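Local structure of diaminopimelate decarboxylase (Helicobacter pylori, 2QGH) at residues K112-I117 and E140-S145; K225-L230 and I235-F240; G244-S249 and E253-L258. The protein catalyses the pyridoxal-phosphate-dependent decarboxylation of meso-diaminopimelate to L-lysine, the last step of the diaminopimelate route of lysine biosynthesis. All coordinates share one frame; numbering follows the deposited sequence.

Contact 1 of 3, residues K112-I117 and E140-S145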
ATOM      1  N   LYS A 112     -10.523  16.630  -6.212  1.00 19.33           N
ATOM      2  CA  LYS A 112      -9.697  17.309  -7.210  1.00 18.22           C
ATOM      3  C   LYS A 112      -9.277  18.659  -6.616  1.00 19.11           C
ATOM      4  O   LYS A 112     -10.094  19.355  -6.008  1.00 18.76           O
ATOM      5  CB  LYS A 112     -10.486  17.582  -8.495  1.00 15.90           C
ATOM      6  CG  LYS A 112     -11.328  16.435  -9.032  1.00 13.89           C
ATOM      7  CD  LYS A 112     -12.152  16.951 -10.216  1.00 16.29           C
ATOM      8  CE  LYS A 112     -12.963  15.870 -10.903  1.00 14.11           C
ATOM      9  NZ  LYS A 112     -14.045  15.343 -10.038  1.00 18.03           N
ATOM     10  N   SER A 113      -8.018  19.040  -6.786  1.00 16.86           N
ATOM     11  CA  SER A 113      -7.590  20.322  -6.260  1.00 18.13           C
ATOM     12  C   SER A 113      -7.716  21.384  -7.349  1.00 19.19           C
ATOM     13  O   SER A 113      -7.859  21.062  -8.524  1.00 20.77           O
ATOM     14  CB  SER A 113      -6.145  20.247  -5.757  1.00 16.17           C
ATOM     15  OG  SER A 113      -5.234  20.093  -6.828  1.00 16.26           O
ATOM     16  N   ALA A 114      -7.680  22.651  -6.948  1.00 20.98           N
ATOM     17  CA  ALA A 114      -7.775  23.756  -7.892  1.00 20.50           C
ATOM     18  C   ALA A 114      -6.754  23.569  -9.003  1.00 20.20           C
ATOM     19  O   ALA A 114      -7.031  23.857 -10.165  1.00 19.20           O
ATOM     20  CB  ALA A 114      -7.524  25.076  -7.181  1.00 19.73           C
ATOM     21  N   PHE A 115      -5.568  23.084  -8.651  1.00 20.39           N
ATOM     22  CA  PHE A 115      -4.551  22.883  -9.675  1.00 21.80           C
ATOM     23  C   PHE A 115      -5.009  21.852 -10.705  1.00 21.82           C
ATOM     24  O   PHE A 115      -4.880  22.075 -11.908  1.00 20.86           O
ATOM     25  CB  PHE A 115      -3.223  22.432  -9.065  1.00 20.95           C
ATOM     26  CG  PHE A 115      -2.157  22.178 -10.092  1.00 22.10           C
ATOM     27  CD1 PHE A 115      -1.668  23.221 -10.873  1.00 21.43           C
ATOM     28  CD2 PHE A 115      -1.667  20.896 -10.306  1.00 20.70           C
ATOM     29  CE1 PHE A 115      -0.706  22.987 -11.857  1.00 22.03           C
ATOM     30  CE2 PHE A 115      -0.707  20.648 -11.280  1.00 19.28           C
ATOM     31  CZ  PHE A 115      -0.225  21.694 -12.060  1.00 21.83           C
ATOM     32  N   GLU A 116      -5.546  20.730 -10.232  1.00 21.35           N
ATOM     33  CA  GLU A 116      -6.011  19.677 -11.129  1.00 20.99           C
ATOM     34  C   GLU A 116      -7.190  20.164 -11.991  1.00 21.21           C
ATOM     35  O   GLU A 116      -7.245  19.898 -13.197  1.00 21.09           O
ATOM     36  CB  GLU A 116      -6.402  18.421 -10.324  1.00 20.98           C
ATOM     37  CG  GLU A 116      -5.227  17.734  -9.597  1.00 19.90           C
ATOM     38  CD  GLU A 116      -5.620  16.414  -8.928  1.00 19.95           C
ATOM     39  OE1 GLU A 116      -6.547  16.415  -8.091  1.00 18.64           O
ATOM     40  OE2 GLU A 116      -4.999  15.372  -9.236  1.00 15.72           O
ATOM     41  N   ILE A 117      -8.126  20.881 -11.380  1.00 20.88           N
ATOM     42  CA  ILE A 117      -9.280  21.405 -12.117  1.00 22.54           C
ATOM     43  C   ILE A 117      -8.813  22.313 -13.254  1.00 24.18           C
ATOM     44  O   ILE A 117      -9.147  22.097 -14.423  1.00 25.31           O
ATOM     45  CB  ILE A 117     -10.217  22.227 -11.196  1.00 21.33           C
ATOM     46  CG1 ILE A 117     -10.822  21.323 -10.119  1.00 20.08           C
ATOM     47  CG2 ILE A 117     -11.310  22.883 -12.019  1.00 19.43           C
ATOM     48  CD1 ILE A 117     -11.578  22.077  -9.042  1.00 20.27           C
ATOM     49  N   GLU A 140     -16.486  26.352 -11.411  1.00 22.53           N
ATOM     50  CA  GLU A 140     -17.057  27.533 -12.037  1.00 24.98           C
ATOM     51  C   GLU A 140     -16.138  28.735 -11.909  1.00 26.37           C
ATOM     52  O   GLU A 140     -15.896  29.453 -12.882  1.00 28.87           O
ATOM     53  CB  GLU A 140     -18.403  27.889 -11.411  1.00 24.48           C
ATOM     54  CG  GLU A 140     -19.128  28.977 -12.176  1.00 29.35           C
ATOM     55  CD  GLU A 140     -20.334  29.498 -11.441  1.00 33.22           C
ATOM     56  OE1 GLU A 140     -21.204  30.128 -12.080  1.00 34.50           O
ATOM     57  OE2 GLU A 140     -20.404  29.287 -10.215  1.00 37.01           O
ATOM     58  N   THR A 141     -15.639  28.963 -10.700  1.00 26.16           N
ATOM     59  CA  THR A 141     -14.749  30.087 -10.455  1.00 25.64           C
ATOM     60  C   THR A 141     -13.495  30.002 -11.318  1.00 25.01           C
ATOM     61  O   THR A 141     -13.021  31.011 -11.843  1.00 23.88           O
ATOM     62  CB  THR A 141     -14.329  30.141  -8.973  1.00 25.58           C
ATOM     63  OG1 THR A 141     -15.489  30.342  -8.159  1.00 27.03           O
ATOM     64  CG2 THR A 141     -13.348  31.277  -8.734  1.00 26.27           C
ATOM     65  N   ILE A 142     -12.954  28.795 -11.461  1.00 24.77           N
ATOM     66  CA  ILE A 142     -11.744  28.611 -12.247  1.00 24.19           C
ATOM     67  C   ILE A 142     -12.041  28.731 -13.737  1.00 25.21           C
ATOM     68  O   ILE A 142     -11.270  29.329 -14.480  1.00 26.09           O
ATOM     69  CB  ILE A 142     -11.081  27.242 -11.943  1.00 22.97           C
ATOM     70  CG1 ILE A 142     -10.625  27.204 -10.476  1.00 22.05           C
ATOM     71  CG2 ILE A 142      -9.879  27.020 -12.865  1.00 23.68           C
ATOM     72  CD1 ILE A 142      -9.955  25.908 -10.064  1.00 17.68           C
ATOM     73  N   ALA A 143     -13.167  28.177 -14.169  1.00 25.47           N
ATOM     74  CA  ALA A 143     -13.543  28.242 -15.574  1.00 25.48           C
ATOM     75  C   ALA A 143     -13.752  29.703 -15.959  1.00 24.97           C
ATOM     76  O   ALA A 143     -13.339  30.153 -17.034  1.00 21.05           O
ATOM     77  CB  ALA A 143     -14.820  27.451 -15.810  1.00 24.85           C
ATOM     78  N   GLN A 144     -14.388  30.439 -15.059  1.00 25.03           N
ATOM     79  CA  GLN A 144     -14.664  31.838 -15.292  1.00 26.36           C
ATOM     80  C   GLN A 144     -13.393  32.643 -15.503  1.00 28.01           C
ATOM     81  O   GLN A 144     -13.332  33.496 -16.389  1.00 28.08           O
ATOM     82  CB  GLN A 144     -15.441  32.411 -14.119  1.00 29.60           C
ATOM     83  CG  GLN A 144     -15.895  33.836 -14.342  1.00 34.22           C
ATOM     84  CD  GLN A 144     -16.823  34.323 -13.259  1.00 36.79           C
ATOM     85  OE1 GLN A 144     -17.439  35.375 -13.390  1.00 39.73           O
ATOM     86  NE2 GLN A 144     -16.931  33.558 -12.176  1.00 39.48           N
ATOM     87  N   SER A 145     -12.371  32.374 -14.699  1.00 26.78           N
ATOM     88  CA  SER A 145     -11.129  33.121 -14.825  1.00 26.91           C
ATOM     89  C   SER A 145     -10.407  32.772 -16.109  1.00 28.12           C
ATOM     90  O   SER A 145      -9.642  33.578 -16.634  1.00 27.45           O
ATOM     91  CB  SER A 145     -10.210  32.842 -13.640  1.00 25.97           C
ATOM     92  OG  SER A 145      -9.727  31.521 -13.685  1.00 24.41           O
TER
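The terminal methyl of I142 makes the close approaches between K112–I117 and E140–S145. CD1 of I142 lies 3.6 Å from the carbonyl O of A114 and also touches the CB of that residue. The same CD1 of I142 is 3.8 Å from CG2 of I117, so one carbon settles on backbone and side chain at the first turn of helix 114-122. Its reach follows from the chain shape: CG1 is anti to the carbonyl carbon and CD1 anti to CA (chi2 -180°), which holds the methyl far out from its own helix. I117 answers with its CG2 branch, the two isoleucines meeting at a slant. The tight side is that of I117, which is buried and also packs on T138 and I139 of helix 133-146 and on Y297 of the second subunit; I142 in turn packs on E118 and L121 of helix 114-122. Both helices belong to the outer layer of the alpha/beta barrel, following strands 105-107 and 127-130 in turn, and here the two segments join through apolar contact without a hydrogen bond. The looser edge is the exposed A114, met by that single methyl, and the segments bury just 128 Å² between them. Some polar groups are held within their own segment. S113 and E116 form a capping box: S113 N donates to E116 OE1 at 3.3 Å, on the anti lone pair of that oxygen, while the return bond from E116 N to S113 OG is weak at 3.5 Å. K112 NZ, by contrast, forms a salt bridge with E135.

Contact 2 of 3, residues K225-L230 and I235-F240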
ATOM      1  N   LYS A 225     -34.234   7.561 -14.930  1.00 28.09           N
ATOM      2  CA  LYS A 225     -35.432   8.298 -14.573  1.00 30.15           C
ATOM      3  C   LYS A 225     -35.077   9.747 -14.263  1.00 30.33           C
ATOM      4  O   LYS A 225     -35.707  10.669 -14.778  1.00 30.23           O
ATOM      5  CB  LYS A 225     -36.127   7.645 -13.377  1.00 31.41           C
ATOM      6  CG  LYS A 225     -37.450   8.292 -13.000  1.00 33.88           C
ATOM      7  CD  LYS A 225     -38.206   7.446 -11.983  1.00 36.55           C
ATOM      8  CE  LYS A 225     -39.499   8.108 -11.539  1.00 37.37           C
ATOM      9  NZ  LYS A 225     -40.259   7.230 -10.596  1.00 41.61           N
ATOM     10  N   ILE A 226     -34.061   9.953 -13.430  1.00 30.24           N
ATOM     11  CA  ILE A 226     -33.657  11.311 -13.086  1.00 30.94           C
ATOM     12  C   ILE A 226     -33.198  12.048 -14.346  1.00 30.42           C
ATOM     13  O   ILE A 226     -33.457  13.244 -14.507  1.00 31.28           O
ATOM     14  CB  ILE A 226     -32.517  11.318 -12.030  1.00 32.16           C
ATOM     15  CG1 ILE A 226     -31.278  10.632 -12.593  1.00 34.76           C
ATOM     16  CG2 ILE A 226     -32.962  10.588 -10.771  1.00 30.82           C
ATOM     17  CD1 ILE A 226     -30.124  10.530 -11.606  1.00 39.61           C
ATOM     18  N   ALA A 227     -32.528  11.328 -15.242  1.00 27.88           N
ATOM     19  CA  ALA A 227     -32.055  11.913 -16.493  1.00 27.32           C
ATOM     20  C   ALA A 227     -33.245  12.392 -17.322  1.00 27.22           C
ATOM     21  O   ALA A 227     -33.256  13.522 -17.802  1.00 26.24           O
ATOM     22  CB  ALA A 227     -31.253  10.890 -17.284  1.00 25.34           C
ATOM     23  N   LYS A 228     -34.237  11.524 -17.497  1.00 28.71           N
ATOM     24  CA  LYS A 228     -35.425  11.886 -18.259  1.00 31.72           C
ATOM     25  C   LYS A 228     -36.010  13.159 -17.654  1.00 32.23           C
ATOM     26  O   LYS A 228     -36.460  14.055 -18.368  1.00 33.40           O
ATOM     27  CB  LYS A 228     -36.462  10.757 -18.211  1.00 34.18           C
ATOM     28  CG  LYS A 228     -37.771  11.110 -18.916  1.00 39.57           C
ATOM     29  CD  LYS A 228     -38.766   9.956 -18.914  1.00 43.79           C
ATOM     30  CE  LYS A 228     -40.128  10.375 -19.486  1.00 45.10           C
ATOM     31  NZ  LYS A 228     -40.084  10.782 -20.927  1.00 46.92           N
ATOM     32  N   SER A 229     -35.976  13.231 -16.330  1.00 32.58           N
ATOM     33  CA  SER A 229     -36.476  14.382 -15.593  1.00 32.06           C
ATOM     34  C   SER A 229     -35.622  15.612 -15.889  1.00 32.01           C
ATOM     35  O   SER A 229     -36.139  16.715 -16.063  1.00 32.67           O
ATOM     36  CB  SER A 229     -36.452  14.073 -14.089  1.00 31.89           C
ATOM     37  OG  SER A 229     -36.663  15.233 -13.307  1.00 30.35           O
ATOM     38  N   LEU A 230     -34.310  15.414 -15.941  1.00 32.84           N
ATOM     39  CA  LEU A 230     -33.372  16.497 -16.216  1.00 32.72           C
ATOM     40  C   LEU A 230     -33.602  17.131 -17.578  1.00 32.68           C
ATOM     41  O   LEU A 230     -33.581  18.352 -17.709  1.00 33.91           O
ATOM     42  CB  LEU A 230     -31.935  15.979 -16.142  1.00 33.15           C
ATOM     43  CG  LEU A 230     -31.171  16.076 -14.820  1.00 33.88           C
ATOM     44  CD1 LEU A 230     -32.093  15.817 -13.639  1.00 34.42           C
ATOM     45  CD2 LEU A 230     -30.019  15.080 -14.853  1.00 31.65           C
ATOM     46  N   ILE A 235     -32.042  20.767 -19.165  1.00 31.31           N
ATOM     47  CA  ILE A 235     -30.667  20.275 -19.151  1.00 30.96           C
ATOM     48  C   ILE A 235     -30.386  19.421 -20.386  1.00 30.10           C
ATOM     49  O   ILE A 235     -30.966  18.354 -20.577  1.00 29.95           O
ATOM     50  CB  ILE A 235     -30.389  19.459 -17.877  1.00 31.31           C
ATOM     51  CG1 ILE A 235     -30.696  20.322 -16.648  1.00 30.69           C
ATOM     52  CG2 ILE A 235     -28.927  19.005 -17.854  1.00 30.71           C
ATOM     53  CD1 ILE A 235     -30.661  19.564 -15.347  1.00 32.45           C
ATOM     54  N   ASP A 236     -29.478  19.905 -21.219  1.00 30.47           N
ATOM     55  CA  ASP A 236     -29.124  19.222 -22.452  1.00 31.59           C
ATOM     56  C   ASP A 236     -28.101  18.082 -22.307  1.00 28.98           C
ATOM     57  O   ASP A 236     -26.932  18.236 -22.655  1.00 29.77           O
ATOM     58  CB  ASP A 236     -28.626  20.265 -23.455  1.00 34.51           C
ATOM     59  CG  ASP A 236     -28.344  19.678 -24.807  1.00 39.06           C
ATOM     60  OD1 ASP A 236     -29.175  18.877 -25.289  1.00 40.85           O
ATOM     61  OD2 ASP A 236     -27.298  20.032 -25.396  1.00 43.60           O
ATOM     62  N   LEU A 237     -28.553  16.936 -21.807  1.00 27.21           N
ATOM     63  CA  LEU A 237     -27.684  15.774 -21.620  1.00 25.22           C
ATOM     64  C   LEU A 237     -27.309  15.126 -22.944  1.00 24.57           C
ATOM     65  O   LEU A 237     -28.136  15.016 -23.845  1.00 23.41           O
ATOM     66  CB  LEU A 237     -28.368  14.723 -20.747  1.00 22.45           C
ATOM     67  CG  LEU A 237     -28.771  15.124 -19.333  1.00 23.27           C
ATOM     68  CD1 LEU A 237     -29.530  13.965 -18.695  1.00 21.96           C
ATOM     69  CD2 LEU A 237     -27.540  15.497 -18.518  1.00 20.91           C
ATOM     70  N   ARG A 238     -26.061  14.678 -23.042  1.00 24.53           N
ATOM     71  CA  ARG A 238     -25.568  14.033 -24.252  1.00 24.68           C
ATOM     72  C   ARG A 238     -24.943  12.678 -23.925  1.00 22.69           C
ATOM     73  O   ARG A 238     -24.789  11.836 -24.807  1.00 18.99           O
ATOM     74  CB  ARG A 238     -24.527  14.932 -24.940  1.00 27.67           C
ATOM     75  CG  ARG A 238     -25.106  16.245 -25.515  1.00 34.39           C
ATOM     76  CD  ARG A 238     -25.479  16.091 -27.003  1.00 37.21           C
ATOM     77  NE  ARG A 238     -26.432  17.099 -27.490  1.00 38.16           N
ATOM     78  CZ  ARG A 238     -26.855  17.169 -28.752  1.00 36.28           C
ATOM     79  NH1 ARG A 238     -26.408  16.308 -29.653  1.00 35.67           N
ATOM     80  NH2 ARG A 238     -27.749  18.076 -29.110  1.00 37.64           N
ATOM     81  N   PHE A 239     -24.606  12.477 -22.649  1.00 20.77           N
ATOM     82  CA  PHE A 239     -23.977  11.236 -22.184  1.00 20.42           C
ATOM     83  C   PHE A 239     -24.660  10.603 -20.965  1.00 19.13           C
ATOM     84  O   PHE A 239     -25.250  11.289 -20.125  1.00 19.67           O
ATOM     85  CB  PHE A 239     -22.510  11.493 -21.806  1.00 19.91           C
ATOM     86  CG  PHE A 239     -21.694  12.138 -22.889  1.00 20.03           C
ATOM     87  CD1 PHE A 239     -21.143  11.379 -23.913  1.00 20.63           C
ATOM     88  CD2 PHE A 239     -21.449  13.504 -22.867  1.00 19.08           C
ATOM     89  CE1 PHE A 239     -20.356  11.972 -24.897  1.00 18.50           C
ATOM     90  CE2 PHE A 239     -20.663  14.105 -23.845  1.00 17.77           C
ATOM     91  CZ  PHE A 239     -20.114  13.332 -24.863  1.00 17.82           C
ATOM     92  N   PHE A 240     -24.544   9.284 -20.869  1.00 17.44           N
ATOM     93  CA  PHE A 240     -25.092   8.519 -19.756  1.00 17.04           C
ATOM     94  C   PHE A 240     -23.940   7.591 -19.349  1.00 17.22           C
ATOM     95  O   PHE A 240     -23.628   6.621 -20.052  1.00 18.25           O
ATOM     96  CB  PHE A 240     -26.303   7.696 -20.214  1.00 16.39           C
ATOM     97  CG  PHE A 240     -27.084   7.074 -19.076  1.00 15.47           C
ATOM     98  CD1 PHE A 240     -28.013   7.826 -18.363  1.00 13.40           C
ATOM     99  CD2 PHE A 240     -26.884   5.739 -18.723  1.00 13.71           C
ATOM    100  CE1 PHE A 240     -28.734   7.265 -17.316  1.00 14.20           C
ATOM    101  CE2 PHE A 240     -27.601   5.164 -17.674  1.00 14.86           C
ATOM    102  CZ  PHE A 240     -28.529   5.930 -16.969  1.00 15.37           C
TER
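I235 and L237 each place their first side-chain branch, CG1 and CG respectively, anti to the carbonyl carbon (chi1 -56° and -60°), which turns both aliphatic ends onto helix 213-232. CD1 of I235 comes to 3.6 Å from CG of L230, the two side chains meeting at a slant. CD1 of L237 lies against both A227 and L230, 3.8 Å from CB of A227 and 4.0 Å from CD2 of L230, and thereby bridges residues about one helical turn apart. F240 adds a looser touch: its CE1 lies 4.4 Å from CB of A227, and that methyl sits at the ring edge, near the ring plane, rather than over a face. All five touching residues are buried. A single hydrogen bond crosses the contact, from I235 N to L230 O at 3.2 Å, bent to an N-H...O angle of 140°. It ties the chain leaving the helix back to the last turns. D236 then centres an inverse gamma turn. Beyond the two segments, L230 and I235 both rest on F188 of helix 181-193, while A227 and L237 share V202 of strand 197-203. The two segments lie on the helix and on the run into the return strand of the beta-alpha-beta crossover 197-203, 213-232, 239-241, the repeating unit of an alpha/beta barrel.

Contact 3 of 3, residues G244-S249 and E253-L258. With PLP (pyridoxal-5'-phosphate), chain B.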
ATOM      1  N   GLY A 244     -17.695   1.692 -14.090  1.00 19.59           N
ATOM      2  CA  GLY A 244     -17.147   0.365 -14.324  1.00 20.69           C
ATOM      3  C   GLY A 244     -17.737  -0.575 -13.290  1.00 21.87           C
ATOM      4  O   GLY A 244     -18.932  -0.501 -13.008  1.00 23.58           O
ATOM      5  N   GLY A 245     -16.924  -1.466 -12.732  1.00 21.92           N
ATOM      6  CA  GLY A 245     -17.434  -2.354 -11.702  1.00 20.83           C
ATOM      7  C   GLY A 245     -17.637  -3.825 -12.000  1.00 19.69           C
ATOM      8  O   GLY A 245     -17.845  -4.602 -11.076  1.00 21.39           O
ATOM      9  N   ILE A 246     -17.592  -4.228 -13.263  1.00 21.03           N
ATOM     10  CA  ILE A 246     -17.783  -5.641 -13.589  1.00 22.11           C
ATOM     11  C   ILE A 246     -16.633  -6.489 -13.042  1.00 22.92           C
ATOM     12  O   ILE A 246     -15.470  -6.258 -13.372  1.00 24.86           O
ATOM     13  CB  ILE A 246     -17.909  -5.843 -15.110  1.00 22.62           C
ATOM     14  CG1 ILE A 246     -19.255  -5.280 -15.580  1.00 21.50           C
ATOM     15  CG2 ILE A 246     -17.753  -7.322 -15.465  1.00 21.28           C
ATOM     16  CD1 ILE A 246     -19.578  -5.543 -17.041  1.00 20.36           C
ATOM     17  N   GLY A 247     -16.969  -7.464 -12.204  1.00 22.92           N
ATOM     18  CA  GLY A 247     -15.958  -8.318 -11.598  1.00 23.34           C
ATOM     19  C   GLY A 247     -15.389  -9.417 -12.473  1.00 24.35           C
ATOM     20  O   GLY A 247     -15.963  -9.766 -13.509  1.00 24.99           O
ATOM     21  N   VAL A 248     -14.240  -9.957 -12.072  1.00 24.74           N
ATOM     22  CA  VAL A 248     -13.615 -11.036 -12.826  1.00 25.16           C
ATOM     23  C   VAL A 248     -13.705 -12.326 -12.028  1.00 27.39           C
ATOM     24  O   VAL A 248     -14.153 -12.330 -10.875  1.00 27.90           O
ATOM     25  CB  VAL A 248     -12.122 -10.746 -13.172  1.00 25.82           C
ATOM     26  CG1 VAL A 248     -12.030  -9.561 -14.130  1.00 25.18           C
ATOM     27  CG2 VAL A 248     -11.320 -10.483 -11.909  1.00 23.48           C
ATOM     28  N   SER A 249     -13.285 -13.423 -12.639  1.00 27.74           N
ATOM     29  CA  SER A 249     -13.361 -14.706 -11.970  1.00 31.03           C
ATOM     30  C   SER A 249     -12.109 -15.039 -11.167  1.00 31.26           C
ATOM     31  O   SER A 249     -11.304 -15.861 -11.581  1.00 32.71           O
ATOM     32  CB  SER A 249     -13.628 -15.806 -12.996  1.00 29.83           C
ATOM     33  OG  SER A 249     -14.200 -16.932 -12.362  1.00 33.91           O
ATOM     34  N   GLU A 253     -15.719 -18.081 -10.141  1.00 43.21           N
ATOM     35  CA  GLU A 253     -17.134 -17.733 -10.030  1.00 42.35           C
ATOM     36  C   GLU A 253     -17.666 -17.329 -11.402  1.00 42.23           C
ATOM     37  O   GLU A 253     -16.888 -17.070 -12.326  1.00 42.25           O
ATOM     38  CB  GLU A 253     -17.316 -16.570  -9.059  1.00 41.35           C
ATOM     39  CG  GLU A 253     -16.639 -16.787  -7.737  1.00 41.75           C
ATOM     40  CD  GLU A 253     -15.626 -15.707  -7.425  1.00 42.76           C
ATOM     41  OE1 GLU A 253     -14.727 -15.464  -8.265  1.00 40.92           O
ATOM     42  OE2 GLU A 253     -15.730 -15.108  -6.333  1.00 41.08           O
ATOM     43  N   GLU A 254     -18.988 -17.273 -11.533  1.00 42.07           N
ATOM     44  CA  GLU A 254     -19.613 -16.894 -12.800  1.00 41.34           C
ATOM     45  C   GLU A 254     -19.531 -15.385 -12.952  1.00 39.19           C
ATOM     46  O   GLU A 254     -19.796 -14.643 -12.006  1.00 37.94           O
ATOM     47  CB  GLU A 254     -21.078 -17.330 -12.833  1.00 43.43           C
ATOM     48  CG  GLU A 254     -21.296 -18.771 -12.419  1.00 48.77           C
ATOM     49  CD  GLU A 254     -22.739 -19.212 -12.566  1.00 51.50           C
ATOM     50  OE1 GLU A 254     -23.634 -18.518 -12.036  1.00 53.71           O
ATOM     51  OE2 GLU A 254     -22.978 -20.259 -13.204  1.00 53.92           O
ATOM     52  N   THR A 255     -19.179 -14.935 -14.148  1.00 37.97           N
ATOM     53  CA  THR A 255     -19.045 -13.510 -14.410  1.00 37.42           C
ATOM     54  C   THR A 255     -20.220 -12.908 -15.179  1.00 36.87           C
ATOM     55  O   THR A 255     -20.827 -13.567 -16.023  1.00 36.05           O
ATOM     56  CB  THR A 255     -17.758 -13.228 -15.206  1.00 36.58           C
ATOM     57  OG1 THR A 255     -16.633 -13.742 -14.491  1.00 37.28           O
ATOM     58  CG2 THR A 255     -17.572 -11.736 -15.405  1.00 40.42           C
ATOM     59  N   ILE A 256     -20.526 -11.647 -14.879  1.00 35.77           N
ATOM     60  CA  ILE A 256     -21.597 -10.929 -15.559  1.00 33.99           C
ATOM     61  C   ILE A 256     -21.231 -10.838 -17.036  1.00 34.38           C
ATOM     62  O   ILE A 256     -20.223 -10.225 -17.391  1.00 33.39           O
ATOM     63  CB  ILE A 256     -21.741  -9.491 -15.018  1.00 33.88           C
ATOM     64  CG1 ILE A 256     -22.256  -9.516 -13.576  1.00 33.17           C
ATOM     65  CG2 ILE A 256     -22.676  -8.690 -15.916  1.00 34.51           C
ATOM     66  CD1 ILE A 256     -22.364  -8.140 -12.943  1.00 30.21           C
ATOM     67  N   LYS A 257     -22.039 -11.456 -17.894  1.00 34.90           N
ATOM     68  CA  LYS A 257     -21.790 -11.421 -19.334  1.00 34.45           C
ATOM     69  C   LYS A 257     -22.029 -10.012 -19.879  1.00 34.26           C
ATOM     70  O   LYS A 257     -22.901  -9.291 -19.395  1.00 34.87           O
ATOM     71  CB  LYS A 257     -22.715 -12.400 -20.056  1.00 36.12           C
ATOM     72  CG  LYS A 257     -22.615 -13.834 -19.580  1.00 38.72           C
ATOM     73  CD  LYS A 257     -23.525 -14.743 -20.390  1.00 40.11           C
ATOM     74  CE  LYS A 257     -23.272 -16.206 -20.059  1.00 43.05           C
ATOM     75  NZ  LYS A 257     -21.854 -16.606 -20.321  1.00 42.55           N
ATOM     76  N   LEU A 258     -21.259  -9.622 -20.889  1.00 33.56           N
ATOM     77  CA  LEU A 258     -21.405  -8.299 -21.484  1.00 32.76           C
ATOM     78  C   LEU A 258     -22.720  -8.171 -22.247  1.00 31.71           C
ATOM     79  O   LEU A 258     -23.320  -7.097 -22.279  1.00 31.27           O
ATOM     80  CB  LEU A 258     -20.236  -8.006 -22.429  1.00 32.53           C
ATOM     81  CG  LEU A 258     -19.330  -6.821 -22.075  1.00 34.52           C
ATOM     82  CD1 LEU A 258     -20.145  -5.549 -22.048  1.00 35.55           C
ATOM     83  CD2 LEU A 258     -18.677  -7.045 -20.725  1.00 35.57           C
TER
HETATM   84  N1  PLP B 406     -15.110   4.405 -12.603  1.00 17.02           N
HETATM   85  C2  PLP B 406     -15.072   4.970 -11.311  1.00 17.99           C
HETATM   86  C2A PLP B 406     -15.623   6.320 -11.063  1.00 17.22           C
HETATM   87  C3  PLP B 406     -14.453   4.200 -10.247  1.00 19.36           C
HETATM   88  O3  PLP B 406     -14.372   4.711  -8.966  1.00 21.26           O
HETATM   89  C4  PLP B 406     -13.926   2.935 -10.501  1.00 19.36           C
HETATM   90  C4A PLP B 406     -13.569   2.146  -9.290  1.00 18.04           C
HETATM   91  C5  PLP B 406     -13.956   2.387 -11.791  1.00 17.41           C
HETATM   92  C6  PLP B 406     -14.589   3.130 -12.860  1.00 17.69           C
HETATM   93  C5A PLP B 406     -13.234   1.193 -12.247  1.00 18.10           C
HETATM   94  O4P PLP B 406     -13.969   0.048 -11.881  1.00 17.92           O
HETATM   95  P   PLP B 406     -13.485  -1.302 -12.178  1.00 17.17           P
HETATM   96  O1P PLP B 406     -11.952  -1.590 -12.143  1.00 16.63           O
HETATM   97  O2P PLP B 406     -14.061  -1.577 -13.636  1.00 17.77           O
HETATM   98  O3P PLP B 406     -14.147  -2.234 -11.092  1.00 17.91           O
HETATM   99  O   HOH W   1     -18.734  -9.989 -12.890  1.00 14.12           O
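S249 OG donates to the carbonyl O of E253 at 2.7 Å, in the carbonyl plane and on a lone pair. With OG swung opposite the backbone N (chi1 -158°), the hydroxyl reaches across to E253 and ties the two segments at this end. Further along, CG2 of T255 presses on the carbonyl O of G247 at 3.2 Å. A water stands beside that methyl contact: it donates to the same G247 O at 2.8 Å and accepts from I256 N at 3.1 Å, so it links the two backbones without a direct bond. CD1 of I246 and CD2 of L258 meet at 4.1 Å, and both side chains also pack on Y50 of helix 40-52. At the other end of G244–S249, the backbone N of G245 points almost straight at O2P of pyridoxal phosphate, 3.0 Å away at an N-H...O angle of 178°. S208 OG and the backbone N atoms of G281 and R282 also bond to the cofactor. G245 has a positive phi (109°) that suits glycine, and G244, lacking a side chain, lets O2P approach the backbone closely; neutral N-H and hydroxyl groups thus help hold the cofactor, consistent with a glycine-rich phosphate-binding loop.

Overall arrangement
All three contacts belong to the eight-stranded parallel alpha/beta barrel that binds the cofactor, and they follow one another along the chain. Contact 1 joins outer helices 114-122 and 133-146, which follow the third and fourth strands; contact 2 fastens helix 213-232 to the run into the seventh strand, 239-241; contact 3 lies in the loop from that strand to helix 258-268. The centres of contacts 1 and 2 are about 24 Å apart. Between the centres of contacts 2 and 3 there are about 27 Å. Contacts 1 and 3, with centres about 36 Å apart, lie on opposite sides of the chain's centre. Contacts 1 and 2 lie in the outer helical layer and its packing on the strands, while strand 239-241 leads from contact 2 to the phosphate site at contact 3.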